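Local coordinates for protein ATP-dependent DNA helicase (Mycobacterium smegmatis, PDB 5V9X) that probably uses ATP to translocate 3'-to-5' along a single DNA strand and unwind RNA:DNA hybrids, as a bacterial helicase of the Lhr family, at residues 274-279 and 300-305; 400-405 and 433-438; 278-283 and 307-312. All blocks are in the same frame, centred on the assembly; numbering follows the deposited sequence.

Interaction 1 (274-279 and 300-305); sequences SIWPDV and RRLAER. With nucleotides of chain B.
Trp276 and Arg305 mark the nearest approach of the two backbones, yet their CA atoms stay 10.6 Å apart, so long side chains span the gap between the beginnings of helices 276-288 and 300-318. Both helices belong to the second RecA-like domain of this helicase, and their N-terminal parts face the phosphates of the bound strand. Across the gap the main contact is a cation-pi pair: Arg305 brings NH2 down onto one face of the indole, 3.7 Å from Trp276 CD1, and Arg305 CZ lies 4.5 Å from the centroid of the five-membered ring. The guanidinium stands on its edge there, its plane turned 80° from the ring. With CG anti to its carbonyl carbon (chi1 -73°), Trp276 reaches toward the second helix, where CH2 packs on Leu302 CD1 at 3.8 Å. Leucine suits that place because its two methyl groups, CD1 and CD2, both reach CH2 at the six-membered end of the indole.

Contacts with the DNA suit a tryptophan and an arginine to these places. Trp276 NE1 donates to DC4 of chain B OP2 at 2.7 Å, although the N-H is bent off the line (140°). Backbone amides at or just before the helices grip other phosphates: Ile275 N binds DC3 of chain B OP1 at 2.9 Å, and Arg300 N holds DC7 of chain B OP1 at the same distance. Completing the grip on DC4 of chain B, Arg305 NH1 gives the OP2 already bound by the indole a second, weak hydrogen bond of 3.4 Å.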
loop_
_atom_site.group_PDB
_atom_site.type_symbol
_atom_site.label_atom_id
_atom_site.label_comp_id
_atom_site.label_asym_id
_atom_site.label_seq_id
_atom_site.Cartn_x
_atom_site.Cartn_y
_atom_site.Cartn_z
ATOM N N SER A 274 -14.732 15.581 22.119
ATOM C CA SER A 274 -14.309 14.688 21.052
ATOM C C SER A 274 -14.956 13.324 21.255
ATOM O O SER A 274 -15.590 13.058 22.280
ATOM C CB SER A 274 -12.780 14.573 21.012
ATOM O OG SER A 274 -12.336 13.902 19.846
ATOM N N ILE A 275 -14.794 12.458 20.249
ATOM C CA ILE A 275 -15.234 11.067 20.355
ATOM C C ILE A 275 -14.112 10.150 20.824
ATOM O O ILE A 275 -14.377 8.992 21.185
ATOM C CB ILE A 275 -15.801 10.575 19.006
ATOM C CG1 ILE A 275 -16.576 9.261 19.174
ATOM C CG2 ILE A 275 -14.684 10.418 17.984
ATOM C CD1 ILE A 275 -17.173 8.724 17.888
ATOM N N TRP A 276 -12.871 10.636 20.855
ATOM C CA TRP A 276 -11.746 9.795 21.261
ATOM C C TRP A 276 -11.895 9.208 22.660
ATOM O O TRP A 276 -11.623 8.005 22.826
ATOM C CB TRP A 276 -10.443 10.589 21.131
ATOM C CG TRP A 276 -10.002 10.790 19.721
ATOM C CD1 TRP A 276 -9.887 11.975 19.059
ATOM C CD2 TRP A 276 -9.619 9.771 18.791
ATOM N NE1 TRP A 276 -9.450 11.760 17.775
ATOM C CE2 TRP A 276 -9.279 10.414 17.586
ATOM C CE3 TRP A 276 -9.528 8.377 18.862
ATOM C CZ2 TRP A 276 -8.856 9.712 16.460
ATOM C CZ3 TRP A 276 -9.108 7.682 17.743
ATOM C CH2 TRP A 276 -8.777 8.350 16.558
ATOM N N PRO A 277 -12.293 9.962 23.698
ATOM C CA PRO A 277 -12.400 9.347 25.035
ATOM C C PRO A 277 -13.283 8.106 25.096
ATOM O O PRO A 277 -12.900 7.117 25.736
ATOM C CB PRO A 277 -12.965 10.490 25.886
ATOM C CG PRO A 277 -12.444 11.710 25.239
ATOM C CD PRO A 277 -12.489 11.424 23.767
ATOM N N ASP A 278 -14.450 8.123 24.446
ATOM C CA ASP A 278 -15.319 6.950 24.481
ATOM C C ASP A 278 -14.764 5.815 23.634
ATOM O O ASP A 278 -14.958 4.641 23.971
ATOM C CB ASP A 278 -16.724 7.319 24.011
ATOM C CG ASP A 278 -17.271 8.536 24.722
ATOM O OD1 ASP A 278 -16.754 9.645 24.473
ATOM O OD2 ASP A 278 -18.215 8.387 25.530
ATOM N N VAL A 279 -14.083 6.141 22.534
ATOM C CA VAL A 279 -13.432 5.114 21.725
ATOM C C VAL A 279 -12.320 4.445 22.521
ATOM O O VAL A 279 -12.262 3.215 22.630
ATOM C CB VAL A 279 -12.897 5.722 20.414
ATOM C CG1 VAL A 279 -12.031 4.718 19.672
ATOM C CG2 VAL A 279 -14.050 6.194 19.538
ATOM N N ARG A 300 1.564 7.093 12.183
ATOM C CA ARG A 300 2.474 6.884 13.303
ATOM C C ARG A 300 2.112 7.776 14.484
ATOM O O ARG A 300 2.135 7.326 15.636
ATOM C CB ARG A 300 3.916 7.137 12.863
ATOM C CG ARG A 300 4.418 6.187 11.785
ATOM C CD ARG A 300 5.888 6.437 11.484
ATOM N NE ARG A 300 6.109 7.729 10.839
ATOM C CZ ARG A 300 6.486 7.877 9.572
ATOM N NH1 ARG A 300 6.695 6.810 8.813
ATOM N NH2 ARG A 300 6.663 9.089 9.067
ATOM N N ARG A 301 1.771 9.041 14.221
ATOM C CA ARG A 301 1.421 9.953 15.307
ATOM C C ARG A 301 0.199 9.461 16.072
ATOM O O ARG A 301 0.153 9.554 17.304
ATOM C CB ARG A 301 1.186 11.363 14.762
ATOM C CG ARG A 301 2.459 12.189 14.614
ATOM C CD ARG A 301 2.164 13.600 14.125
ATOM N NE ARG A 301 1.662 13.615 12.753
ATOM C CZ ARG A 301 1.264 14.709 12.110
ATOM N NH1 ARG A 301 1.307 15.891 12.714
ATOM N NH2 ARG A 301 0.822 14.623 10.863
ATOM N N LEU A 302 -0.800 8.929 15.365
ATOM C CA LEU A 302 -1.976 8.402 16.050
ATOM C C LEU A 302 -1.627 7.170 16.876
ATOM O O LEU A 302 -2.195 6.959 17.953
ATOM C CB LEU A 302 -3.078 8.077 15.045
ATOM C CG LEU A 302 -4.425 7.671 15.652
ATOM C CD1 LEU A 302 -5.046 8.831 16.414
ATOM C CD2 LEU A 302 -5.376 7.159 14.581
ATOM N N ALA A 303 -0.696 6.346 16.387
ATOM C CA ALA A 303 -0.272 5.168 17.140
ATOM C C ALA A 303 0.415 5.565 18.444
ATOM O O ALA A 303 0.142 4.991 19.505
ATOM C CB ALA A 303 0.651 4.304 16.281
ATOM N N GLU A 304 1.320 6.548 18.381
ATOM C CA GLU A 304 1.922 7.078 19.601
ATOM C C GLU A 304 0.861 7.675 20.517
ATOM O O GLU A 304 0.903 7.483 21.738
ATOM C CB GLU A 304 2.975 8.133 19.259
ATOM C CG GLU A 304 4.174 7.620 18.477
ATOM C CD GLU A 304 5.111 6.775 19.319
ATOM O OE1 GLU A 304 5.812 5.916 18.744
ATOM O OE2 GLU A 304 5.147 6.968 20.555
ATOM N N ARG A 305 -0.100 8.401 19.941
ATOM C CA ARG A 305 -1.157 9.021 20.735
ATOM C C ARG A 305 -1.989 7.974 21.465
ATOM O O ARG A 305 -2.158 8.041 22.687
ATOM C CB ARG A 305 -2.052 9.869 19.836
ATOM C CG ARG A 305 -1.721 11.344 19.799
ATOM C CD ARG A 305 -2.898 12.096 19.216
ATOM N NE ARG A 305 -4.125 11.770 19.936
ATOM C CZ ARG A 305 -5.351 11.951 19.455
ATOM N NH1 ARG A 305 -5.521 12.452 18.239
ATOM N NH2 ARG A 305 -6.406 11.623 20.188
ATOM P P DC B 3 -13.266 14.805 16.992
ATOM O OP1 DC B 3 -13.729 13.711 17.874
ATOM O OP2 DC B 3 -12.278 15.786 17.492
ATOM O "O5'" DC B 3 -12.698 14.138 15.651
ATOM C "C5'" DC B 3 -11.890 12.962 15.742
ATOM C "C4'" DC B 3 -11.121 12.701 14.454
ATOM O "O4'" DC B 3 -12.041 12.609 13.333
ATOM C "C3'" DC B 3 -10.084 13.762 14.072
ATOM O "O3'" DC B 3 -8.900 13.128 13.590
ATOM C "C2'" DC B 3 -10.788 14.536 12.958
ATOM C "C1'" DC B 3 -11.575 13.425 12.283
ATOM N N1 DC B 3 -12.749 13.905 11.501
ATOM C C2 DC B 3 -12.700 13.899 10.101
ATOM O O2 DC B 3 -11.678 13.496 9.533
ATOM N N3 DC B 3 -13.780 14.335 9.406
ATOM C C4 DC B 3 -14.865 14.760 10.054
ATOM N N4 DC B 3 -15.904 15.182 9.326
ATOM C C5 DC B 3 -14.931 14.774 11.479
ATOM C C6 DC B 3 -13.863 14.339 12.153
ATOM P P DC B 4 -7.569 13.084 14.492
ATOM O OP1 DC B 4 -6.692 12.028 13.937
ATOM O OP2 DC B 4 -7.989 13.020 15.908
ATOM O "O5'" DC B 4 -6.871 14.503 14.226
ATOM C "C5'" DC B 4 -6.310 14.800 12.947
ATOM C "C4'" DC B 4 -6.434 16.284 12.633
ATOM O "O4'" DC B 4 -7.767 16.721 12.948
ATOM C "C3'" DC B 4 -5.508 17.195 13.437
ATOM O "O3'" DC B 4 -4.371 17.552 12.652
ATOM C "C2'" DC B 4 -6.368 18.431 13.771
ATOM C "C1'" DC B 4 -7.744 18.103 13.183
ATOM N N1 DC B 4 -8.878 18.442 14.095
ATOM C C2 DC B 4 -9.497 19.696 14.002
ATOM O O2 DC B 4 -9.092 20.508 13.161
ATOM N N3 DC B 4 -10.526 19.983 14.839
ATOM C C4 DC B 4 -10.934 19.079 15.732
ATOM N N4 DC B 4 -11.950 19.408 16.535
ATOM C C5 DC B 4 -10.316 17.797 15.840
ATOM C C6 DC B 4 -9.304 17.524 15.010
ATOM P P DC B 7 2.233 8.027 8.223
ATOM O OP1 DC B 7 2.221 8.439 9.642
ATOM O OP2 DC B 7 2.964 8.838 7.226
ATOM O "O5'" DC B 7 2.772 6.538 8.152
ATOM C "C5'" DC B 7 1.907 5.479 8.521
ATOM C "C4'" DC B 7 2.229 4.232 7.731
ATOM O "O4'" DC B 7 1.755 4.376 6.383
ATOM C "C3'" DC B 7 3.717 3.938 7.603
ATOM O "O3'" DC B 7 4.088 2.952 8.548
ATOM C "C2'" DC B 7 3.886 3.432 6.159
ATOM C "C1'" DC B 7 2.474 3.481 5.581
ATOM N N1 DC B 7 2.438 3.960 4.176
ATOM C C2 DC B 7 2.136 3.063 3.148
ATOM O O2 DC B 7 1.891 1.883 3.433
ATOM N N3 DC B 7 2.115 3.512 1.868
ATOM C C4 DC B 7 2.387 4.792 1.608
ATOM N N4 DC B 7 2.355 5.190 0.331
ATOM C C5 DC B 7 2.703 5.719 2.644
ATOM C C6 DC B 7 2.718 5.266 3.900
#

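Interaction 2 (400-405 and 433-438); sequences VEAPPS and RTDLIG
The contact of Ala402 with Asp435 and Gly438 is a side-chain-to-backbone hydrogen bond backed by close packing, and it fastens the loop after strand 394-400 to the first turns of helix 433-448. The two backbones come close here: the CA atoms of Ala402 and Gly438 are 5.7 Å apart. Small residues on both sides make this possible, for the methyl group of Ala402 rests on the helix backbone, with CB 3.8 Å from Gly438 C.

Beside this packing, Ala402 N donates to Asp435 OD1 at 3.2 Å. The bond is fairly straight, with an N-H...O angle of 158°, and uses the syn lone pair of OD1, the one on the side of OD2. Asp435 is well suited to the task, because its short side chain, with CG anti to the backbone N (chi1 -171°), presents both oxygens to the loop. OD2 accepts from the backbone N of Lys431, just ahead of the helix, so one buried carboxylate ties two pieces of backbone together and is held against rotation.

Glu401 crosses Asp435 at about a right angle, its CG 3.3 Å from Asp435 OD2. Its extended chain carries its own carboxylate onward, leaving Glu401 OE2 and Asp435 OD2 4.5 Å apart. Such like charges would be expected to disfavour each other, a cost probably eased because Glu401 OE1 accepts from Asn298 ND2 and OE2 has a long, weak ion pair with Lys431 NZ.

Farther along the loop, Pro404 packs on a guanine base of the DNA and Ser405 caps helix 406-413. Loops at the C-terminal ends of the parallel strands that face the nucleic acid are characteristic of RecA-like helicase domains; here one is held by helix 433-448.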
loop_
_atom_site.group_PDB
_atom_site.type_symbol
_atom_site.label_atom_id
_atom_site.label_comp_id
_atom_site.label_asym_id
_atom_site.label_seq_id
_atom_site.Cartn_x
_atom_site.Cartn_y
_atom_site.Cartn_z
ATOM N N VAL A 400 -8.849 1.140 13.945
ATOM C CA VAL A 400 -9.317 2.501 14.183
ATOM C C VAL A 400 -9.378 3.215 12.840
ATOM O O VAL A 400 -8.379 3.264 12.114
ATOM C CB VAL A 400 -8.402 3.240 15.170
ATOM C CG1 VAL A 400 -8.541 4.746 15.013
ATOM C CG2 VAL A 400 -8.737 2.830 16.596
ATOM N N GLU A 401 -10.558 3.754 12.511
ATOM C CA GLU A 401 -10.878 4.329 11.205
ATOM C C GLU A 401 -10.930 3.236 10.142
ATOM O O GLU A 401 -10.329 2.171 10.312
ATOM C CB GLU A 401 -9.874 5.421 10.815
ATOM C CG GLU A 401 -10.270 6.255 9.600
ATOM C CD GLU A 401 -9.309 7.398 9.331
ATOM O OE1 GLU A 401 -8.095 7.230 9.572
ATOM O OE2 GLU A 401 -9.772 8.470 8.886
ATOM N N ALA A 402 -11.659 3.476 9.058
ATOM C CA ALA A 402 -11.693 2.512 7.969
ATOM C C ALA A 402 -10.280 2.280 7.440
ATOM O O ALA A 402 -9.490 3.227 7.344
ATOM C CB ALA A 402 -12.607 3.000 6.843
ATOM N N PRO A 403 -9.921 1.044 7.109
ATOM C CA PRO A 403 -8.566 0.762 6.621
ATOM C C PRO A 403 -8.382 1.269 5.201
ATOM O O PRO A 403 -9.368 1.573 4.513
ATOM C CB PRO A 403 -8.480 -0.769 6.694
ATOM C CG PRO A 403 -9.886 -1.226 6.579
ATOM C CD PRO A 403 -10.732 -0.180 7.244
ATOM N N PRO A 404 -7.136 1.383 4.726
ATOM C CA PRO A 404 -6.910 1.986 3.399
ATOM C C PRO A 404 -7.527 1.212 2.244
ATOM O O PRO A 404 -7.740 1.800 1.177
ATOM C CB PRO A 404 -5.379 2.027 3.289
ATOM C CG PRO A 404 -4.896 0.998 4.254
ATOM C CD PRO A 404 -5.868 1.040 5.392
ATOM N N SER A 405 -7.815 -0.075 2.412
ATOM C CA SER A 405 -8.483 -0.850 1.375
ATOM C C SER A 405 -9.120 -2.072 2.017
ATOM O O SER A 405 -8.898 -2.368 3.195
ATOM C CB SER A 405 -7.513 -1.256 0.263
ATOM O OG SER A 405 -6.456 -2.050 0.769
ATOM N N ARG A 433 -18.825 10.584 11.379
ATOM C CA ARG A 433 -20.079 10.109 10.801
ATOM C C ARG A 433 -19.856 9.406 9.465
ATOM O O ARG A 433 -20.226 8.239 9.297
ATOM C CB ARG A 433 -21.055 11.277 10.653
ATOM C CG ARG A 433 -21.489 11.876 11.984
ATOM C CD ARG A 433 -22.996 11.797 12.164
ATOM N NE ARG A 433 -23.670 13.021 11.737
ATOM C CZ ARG A 433 -24.990 13.154 11.654
ATOM N NH1 ARG A 433 -25.783 12.135 11.959
ATOM N NH2 ARG A 433 -25.519 14.305 11.262
ATOM N N THR A 434 -19.256 10.100 8.493
ATOM C CA THR A 434 -19.058 9.479 7.184
ATOM C C THR A 434 -18.027 8.361 7.219
ATOM O O THR A 434 -18.004 7.529 6.305
ATOM C CB THR A 434 -18.640 10.516 6.140
ATOM O OG1 THR A 434 -17.381 11.096 6.507
ATOM C CG2 THR A 434 -19.699 11.602 6.021
ATOM N N ASP A 435 -17.167 8.322 8.240
ATOM C CA ASP A 435 -16.268 7.185 8.386
ATOM C C ASP A 435 -17.038 5.923 8.752
ATOM O O ASP A 435 -16.605 4.814 8.415
ATOM C CB ASP A 435 -15.200 7.485 9.437
ATOM C CG ASP A 435 -14.111 6.426 9.483
ATOM O OD1 ASP A 435 -13.961 5.675 8.496
ATOM O OD2 ASP A 435 -13.409 6.342 10.512
ATOM N N LEU A 436 -18.177 6.072 9.432
ATOM C CA LEU A 436 -19.005 4.917 9.769
ATOM C C LEU A 436 -19.465 4.185 8.516
ATOM O O LEU A 436 -19.474 2.949 8.476
ATOM C CB LEU A 436 -20.200 5.364 10.610
ATOM C CG LEU A 436 -21.315 4.357 10.895
ATOM C CD1 LEU A 436 -20.783 3.163 11.665
ATOM C CD2 LEU A 436 -22.449 5.028 11.655
ATOM N N ILE A 437 -19.850 4.933 7.480
ATOM C CA ILE A 437 -20.179 4.317 6.198
ATOM C C ILE A 437 -18.949 3.640 5.606
ATOM O O ILE A 437 -19.041 2.556 5.016
ATOM C CB ILE A 437 -20.765 5.367 5.237
ATOM C CG1 ILE A 437 -22.072 5.932 5.796
ATOM C CG2 ILE A 437 -20.980 4.769 3.855
ATOM C CD1 ILE A 437 -22.548 7.174 5.081
ATOM N N GLY A 438 -17.779 4.263 5.761
ATOM C CA GLY A 438 -16.558 3.663 5.245
ATOM C C GLY A 438 -16.231 2.338 5.905
ATOM O O GLY A 438 -15.859 1.373 5.233
#

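Interaction 3 (278-283 and 307-312); sequences DVEERI and TSRLNE
Glu280 leans across the groove between helices 276-288 and 300-318, whose short segments cross at -64° with their axes 9.7 Å apart at closest. Glu280 CB lies 4.3 Å from Leu310 CD2, at the margin of the apolar part of the contact. Glu280 CG, anti to the carbonyl carbon (chi1 -61°), continues to within 4.1 Å of Arg309 CB. Glu280 CD then comes to 3.6 Å from that same Arg309 CB, so the carboxylate lies against the aliphatic stem of the arginine. At the tip, OE1 stays beside Arg309 CB, while Glu280 OE2 touches Arg309 CG at 3.2 Å. The charged ends do not pair: Glu280 OE2 is 4.4 Å from Arg309 NE, too far for a salt bridge, and the two flat groups are nearly perpendicular. Their opposite charges may still attract weakly.

Deeper in, Ile283 CG2 packs on Leu310 CD2 at 3.7 Å. Branched aliphatic residues suit this inner level, where Phe429 and Val380 of the sheet lie beneath them. Two helices joined through strand 292-296 and laid side by side on one face of a parallel sheet are what successive right-handed beta-alpha-beta crossovers produce, as in RecA-like helicase domains.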
loop_
_atom_site.group_PDB
_atom_site.type_symbol
_atom_site.label_atom_id
_atom_site.label_comp_id
_atom_site.label_asym_id
_atom_site.label_seq_id
_atom_site.Cartn_x
_atom_site.Cartn_y
_atom_site.Cartn_z
ATOM N N ASP A 278 -14.450 8.123 24.446
ATOM C CA ASP A 278 -15.319 6.950 24.481
ATOM C C ASP A 278 -14.764 5.815 23.634
ATOM O O ASP A 278 -14.958 4.641 23.971
ATOM C CB ASP A 278 -16.724 7.319 24.011
ATOM C CG ASP A 278 -17.271 8.536 24.722
ATOM O OD1 ASP A 278 -16.754 9.645 24.473
ATOM O OD2 ASP A 278 -18.215 8.387 25.530
ATOM N N VAL A 279 -14.083 6.141 22.534
ATOM C CA VAL A 279 -13.432 5.114 21.725
ATOM C C VAL A 279 -12.320 4.445 22.521
ATOM O O VAL A 279 -12.262 3.215 22.630
ATOM C CB VAL A 279 -12.897 5.722 20.414
ATOM C CG1 VAL A 279 -12.031 4.718 19.672
ATOM C CG2 VAL A 279 -14.050 6.194 19.538
ATOM N N GLU A 280 -11.422 5.253 23.093
ATOM C CA GLU A 280 -10.323 4.717 23.889
ATOM C C GLU A 280 -10.831 3.860 25.041
ATOM O O GLU A 280 -10.175 2.885 25.431
ATOM C CB GLU A 280 -9.464 5.866 24.420
ATOM C CG GLU A 280 -8.810 6.725 23.343
ATOM C CD GLU A 280 -8.477 8.124 23.836
ATOM O OE1 GLU A 280 -8.878 8.472 24.968
ATOM O OE2 GLU A 280 -7.821 8.881 23.089
ATOM N N GLU A 281 -11.995 4.203 25.594
ATOM C CA GLU A 281 -12.569 3.415 26.680
ATOM C C GLU A 281 -12.917 2.007 26.216
ATOM O O GLU A 281 -12.526 1.019 26.850
ATOM C CB GLU A 281 -13.810 4.118 27.226
ATOM C CG GLU A 281 -13.717 4.510 28.683
ATOM C CD GLU A 281 -15.045 4.989 29.226
ATOM O OE1 GLU A 281 -15.533 6.040 28.761
ATOM O OE2 GLU A 281 -15.610 4.301 30.103
ATOM N N ARG A 282 -13.664 1.895 25.113
ATOM C CA ARG A 282 -14.081 0.584 24.627
ATOM C C ARG A 282 -12.893 -0.260 24.180
ATOM O O ARG A 282 -12.936 -1.492 24.283
ATOM C CB ARG A 282 -15.078 0.742 23.479
ATOM C CG ARG A 282 -16.356 1.476 23.853
ATOM C CD ARG A 282 -17.204 0.675 24.829
ATOM N NE ARG A 282 -18.508 1.298 25.044
ATOM C CZ ARG A 282 -18.754 2.221 25.969
ATOM N NH1 ARG A 282 -17.782 2.630 26.773
ATOM N NH2 ARG A 282 -19.970 2.736 26.090
ATOM N N ILE A 283 -11.833 0.377 23.678
ATOM C CA ILE A 283 -10.646 -0.368 23.264
ATOM C C ILE A 283 -10.001 -1.041 24.468
ATOM O O ILE A 283 -9.661 -2.230 24.430
ATOM C CB ILE A 283 -9.657 0.554 22.533
ATOM C CG1 ILE A 283 -10.160 0.860 21.120
ATOM C CG2 ILE A 283 -8.267 -0.074 22.487
ATOM C CD1 ILE A 283 -9.236 1.751 20.323
ATOM N N THR A 307 -1.389 4.845 22.126
ATOM C CA THR A 307 -0.600 4.133 23.125
ATOM C C THR A 307 -0.490 4.938 24.415
ATOM O O THR A 307 -0.567 4.378 25.516
ATOM C CB THR A 307 0.787 3.818 22.572
ATOM O OG1 THR A 307 0.655 3.162 21.305
ATOM C CG2 THR A 307 1.545 2.914 23.526
ATOM N N SER A 308 -0.314 6.256 24.300
ATOM C CA SER A 308 -0.323 7.110 25.483
ATOM C C SER A 308 -1.668 7.042 26.195
ATOM O O SER A 308 -1.725 6.923 27.424
ATOM C CB SER A 308 -0.000 8.553 25.094
ATOM O OG SER A 308 1.150 8.623 24.270
ATOM N N ARG A 309 -2.762 7.102 25.435
ATOM C CA ARG A 309 -4.087 7.135 26.044
ATOM C C ARG A 309 -4.439 5.795 26.681
ATOM O O ARG A 309 -4.902 5.747 27.828
ATOM C CB ARG A 309 -5.133 7.522 24.999
ATOM C CG ARG A 309 -4.846 8.831 24.291
ATOM C CD ARG A 309 -4.859 10.004 25.251
ATOM N NE ARG A 309 -4.482 11.243 24.578
ATOM C CZ ARG A 309 -3.262 11.768 24.607
ATOM N NH1 ARG A 309 -2.294 11.168 25.288
ATOM N NH2 ARG A 309 -3.009 12.897 23.959
ATOM N N LEU A 310 -4.231 4.695 25.950
ATOM C CA LEU A 310 -4.589 3.381 26.476
ATOM C C LEU A 310 -3.835 3.076 27.766
ATOM O O LEU A 310 -4.389 2.464 28.688
ATOM C CB LEU A 310 -4.321 2.300 25.428
ATOM C CG LEU A 310 -5.044 2.458 24.086
ATOM C CD1 LEU A 310 -4.814 1.241 23.197
ATOM C CD2 LEU A 310 -6.531 2.721 24.284
ATOM N N ASN A 311 -2.576 3.506 27.857
ATOM C CA ASN A 311 -1.828 3.310 29.093
ATOM C C ASN A 311 -2.365 4.199 30.209
ATOM O O ASN A 311 -2.528 3.743 31.346
ATOM C CB ASN A 311 -0.342 3.575 28.853
ATOM C CG ASN A 311 0.313 2.502 28.003
ATOM O OD1 ASN A 311 -0.150 1.362 27.958
ATOM N ND2 ASN A 311 1.397 2.862 27.325
ATOM N N GLU A 312 -2.657 5.467 29.900
ATOM C CA GLU A 312 -3.179 6.378 30.917
ATOM C C GLU A 312 -4.518 5.895 31.457
ATOM O O GLU A 312 -4.808 6.048 32.651
ATOM C CB GLU A 312 -3.308 7.790 30.343
ATOM C CG GLU A 312 -1.981 8.500 30.133
ATOM C CD GLU A 312 -2.084 9.660 29.161
ATOM O OE1 GLU A 312 -3.216 10.020 28.772
ATOM O OE2 GLU A 312 -1.028 10.207 28.777
#

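Overall arrangement
Interactions 1 and 3 join the same two helices, 276-288 and 300-318, at successive levels. Both are largely buried, but interaction 1 meets phosphates at the helix N-terminal ends with cationic and aromatic groups, while interaction 3, a turn or two farther on, is apolar toward the sheet, with acid and arginine at its outer margin. Glu280 OE2 of interaction 3 lies near Arg305 NH2 of interaction 1, linking the two. Interaction 2 uses another loop and helix, is only partly buried and depends on a hydrogen bond. Val400, in 400-405, packs on residues of both other contacts. Interactions 1 and 2 both border the DNA, whereas interaction 3 lies about 8 Å from it at the nearest atoms.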